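Local structure of haloacid dehalogenase domain protein hydrolase (Planctomyces limnophilus, 4OVY) at residues A[231-239]-A[272-280]. The protein is a putative phosphatase of the haloacid dehalogenase superfamily that binds a calcium ion and probably acts as a hydrolase. Numbering follows the deposited sequence.
Sequences AVGNSDGDY and SPFGRLDRA. With CA (calcium ion), chain J.
Asp-236 reaches across to the start of helix 279-287 and takes three backbone N-H groups on the carboxylate of one short side chain. Its own N-H gives a nearly straight bond to Arg-276 O (N to O 2.9 Å), and its CB lies against the same oxygen. With CG anti to the carbonyl carbon (chi1 -74°), the carboxylate turns to the helix start. There OD1 accepts from Asp-278 N and, at 3.0 Å, from Ala-280 N, which approach from opposite faces of its plane. OD2 takes Arg-279 N on its syn side at 2.8 Å. Aspartate suits this place because its negative charge probably gains from the helix N-terminus; an asparagine, with an NH2 for one oxygen and no charge, would probably leave at least one of the three N-H groups without an acceptor. Ala-280 is small enough for its CB to pack against Asp-236 OD1 and CD2 of the Tyr-239 ring. The carboxylate thus ties the loop after strand 230-233 to helix 279-287. In that loop Asn-234 OD1, hydrogen-bonded to Thr-46 OG1, binds calcium at 2.4 Å; Asp-42 and Asp-44, following strand 38-41, join it, so the metal sits at the C-terminal ends of parallel strands, as in the Rossmann-like HAD fold.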
# COMPACT_ATOMS: atom_id res chain seq x y z
N ALA A 231 -3.22 11.38 13.39
CA ALA A 231 -3.80 10.06 13.58
C ALA A 231 -4.90 10.11 14.61
O ALA A 231 -4.83 10.87 15.57
CB ALA A 231 -2.73 9.06 13.99
N VAL A 232 -5.93 9.29 14.39
CA VAL A 232 -7.03 9.16 15.31
C VAL A 232 -7.28 7.68 15.60
O VAL A 232 -7.39 6.86 14.69
CB VAL A 232 -8.33 9.79 14.77
CG1 VAL A 232 -9.40 9.80 15.85
CG2 VAL A 232 -8.06 11.20 14.24
N GLY A 233 -7.36 7.36 16.89
CA GLY A 233 -7.63 6.00 17.34
C GLY A 233 -8.60 6.04 18.51
O GLY A 233 -9.18 7.10 18.79
N ASN A 234 -8.78 4.90 19.17
CA ASN A 234 -9.66 4.84 20.34
C ASN A 234 -9.23 3.83 21.41
O ASN A 234 -9.81 3.82 22.49
CB ASN A 234 -11.09 4.51 19.93
CG ASN A 234 -11.23 3.07 19.49
OD1 ASN A 234 -10.66 2.66 18.49
ND2 ASN A 234 -11.99 2.28 20.25
N SER A 235 -8.25 2.98 21.13
CA SER A 235 -7.92 1.91 22.06
C SER A 235 -6.42 1.79 22.26
O SER A 235 -5.62 2.44 21.58
CB SER A 235 -8.49 0.59 21.54
OG SER A 235 -7.68 0.07 20.49
N ASP A 236 -6.03 0.95 23.21
CA ASP A 236 -4.62 0.73 23.48
C ASP A 236 -3.87 0.11 22.29
O ASP A 236 -2.67 0.28 22.17
CB ASP A 236 -4.44 -0.10 24.74
CG ASP A 236 -4.73 0.70 26.01
OD1 ASP A 236 -5.08 1.91 25.93
OD2 ASP A 236 -4.60 0.10 27.10
N GLY A 237 -4.59 -0.60 21.42
CA GLY A 237 -4.03 -1.08 20.16
C GLY A 237 -3.57 0.01 19.20
O GLY A 237 -2.83 -0.27 18.26
N ASP A 238 -3.99 1.25 19.45
CA ASP A 238 -3.58 2.42 18.66
C ASP A 238 -2.40 3.20 19.25
O ASP A 238 -1.96 4.19 18.67
CB ASP A 238 -4.77 3.38 18.52
CG ASP A 238 -5.90 2.78 17.73
OD1 ASP A 238 -5.63 2.28 16.62
OD2 ASP A 238 -7.06 2.80 18.21
N TYR A 239 -1.87 2.74 20.39
CA TYR A 239 -0.83 3.47 21.12
C TYR A 239 0.39 3.76 20.25
O TYR A 239 0.83 4.90 20.17
CB TYR A 239 -0.40 2.71 22.38
CG TYR A 239 0.42 3.52 23.38
CD1 TYR A 239 1.74 3.87 23.11
CD2 TYR A 239 -0.12 3.90 24.60
CE1 TYR A 239 2.49 4.60 24.02
CE2 TYR A 239 0.63 4.63 25.52
CZ TYR A 239 1.93 4.98 25.22
OH TYR A 239 2.70 5.70 26.11
N SER A 272 -13.16 -3.04 28.99
CA SER A 272 -13.87 -3.57 27.83
C SER A 272 -13.05 -4.65 27.15
O SER A 272 -11.87 -4.46 26.89
CB SER A 272 -14.15 -2.46 26.83
OG SER A 272 -14.97 -2.94 25.78
N PRO A 273 -13.68 -5.80 26.84
CA PRO A 273 -12.97 -6.78 26.03
C PRO A 273 -12.74 -6.30 24.59
O PRO A 273 -11.78 -6.73 23.95
CB PRO A 273 -13.88 -8.01 26.07
CG PRO A 273 -15.21 -7.52 26.49
CD PRO A 273 -15.00 -6.27 27.29
N PHE A 274 -13.61 -5.43 24.09
CA PHE A 274 -13.48 -4.89 22.74
C PHE A 274 -13.14 -3.41 22.80
O PHE A 274 -13.84 -2.64 23.45
CB PHE A 274 -14.78 -5.12 21.96
CG PHE A 274 -15.15 -6.58 21.84
CD1 PHE A 274 -14.49 -7.39 20.93
CD2 PHE A 274 -16.15 -7.13 22.63
CE1 PHE A 274 -14.81 -8.74 20.82
CE2 PHE A 274 -16.48 -8.47 22.52
CZ PHE A 274 -15.81 -9.28 21.61
N GLY A 275 -12.06 -3.01 22.14
CA GLY A 275 -11.64 -1.61 22.13
C GLY A 275 -11.19 -1.10 23.49
O GLY A 275 -11.46 0.06 23.85
N ARG A 276 -10.50 -1.95 24.25
CA ARG A 276 -10.00 -1.57 25.57
C ARG A 276 -9.11 -0.34 25.47
O ARG A 276 -8.18 -0.30 24.67
CB ARG A 276 -9.23 -2.71 26.23
CG ARG A 276 -8.94 -2.47 27.71
CD ARG A 276 -8.07 -3.56 28.32
NE ARG A 276 -8.62 -4.90 28.09
CZ ARG A 276 -9.53 -5.51 28.85
NH1 ARG A 276 -10.04 -4.92 29.93
NH2 ARG A 276 -9.94 -6.73 28.53
N LEU A 277 -9.43 0.65 26.29
CA LEU A 277 -8.70 1.92 26.34
C LEU A 277 -8.31 2.15 27.79
O LEU A 277 -9.16 2.30 28.65
CB LEU A 277 -9.60 3.06 25.84
CG LEU A 277 -9.02 4.48 25.97
CD1 LEU A 277 -7.73 4.61 25.18
CD2 LEU A 277 -10.04 5.53 25.54
N ASP A 278 -7.00 2.17 28.05
CA ASP A 278 -6.48 2.21 29.41
C ASP A 278 -5.13 2.91 29.42
O ASP A 278 -5.03 4.05 29.87
CB ASP A 278 -6.40 0.79 29.97
CG ASP A 278 -5.83 0.73 31.38
OD1 ASP A 278 -5.81 1.74 32.11
OD2 ASP A 278 -5.41 -0.37 31.76
N ARG A 279 -4.11 2.24 28.91
CA ARG A 279 -2.76 2.80 28.89
C ARG A 279 -2.68 4.10 28.07
O ARG A 279 -2.03 5.07 28.48
CB ARG A 279 -1.76 1.78 28.35
CG ARG A 279 -1.79 0.41 29.03
CD ARG A 279 -1.65 0.52 30.53
NE ARG A 279 -1.81 -0.77 31.19
CZ ARG A 279 -1.78 -0.94 32.51
NH1 ARG A 279 -1.57 0.09 33.32
NH2 ARG A 279 -1.96 -2.16 33.02
N ALA A 280 -3.36 4.11 26.93
CA ALA A 280 -3.35 5.29 26.06
C ALA A 280 -4.07 6.47 26.71
O ALA A 280 -3.67 7.62 26.53
CB ALA A 280 -3.98 4.97 24.71
CA CA J . -10.12 0.44 17.71
O HOH W 1 -12.18 2.77 23.34
O HOH W 2 -7.38 -0.14 18.01
O HOH W 3 -6.82 -2.49 23.23
O HOH W 4 -10.70 -1.27 18.77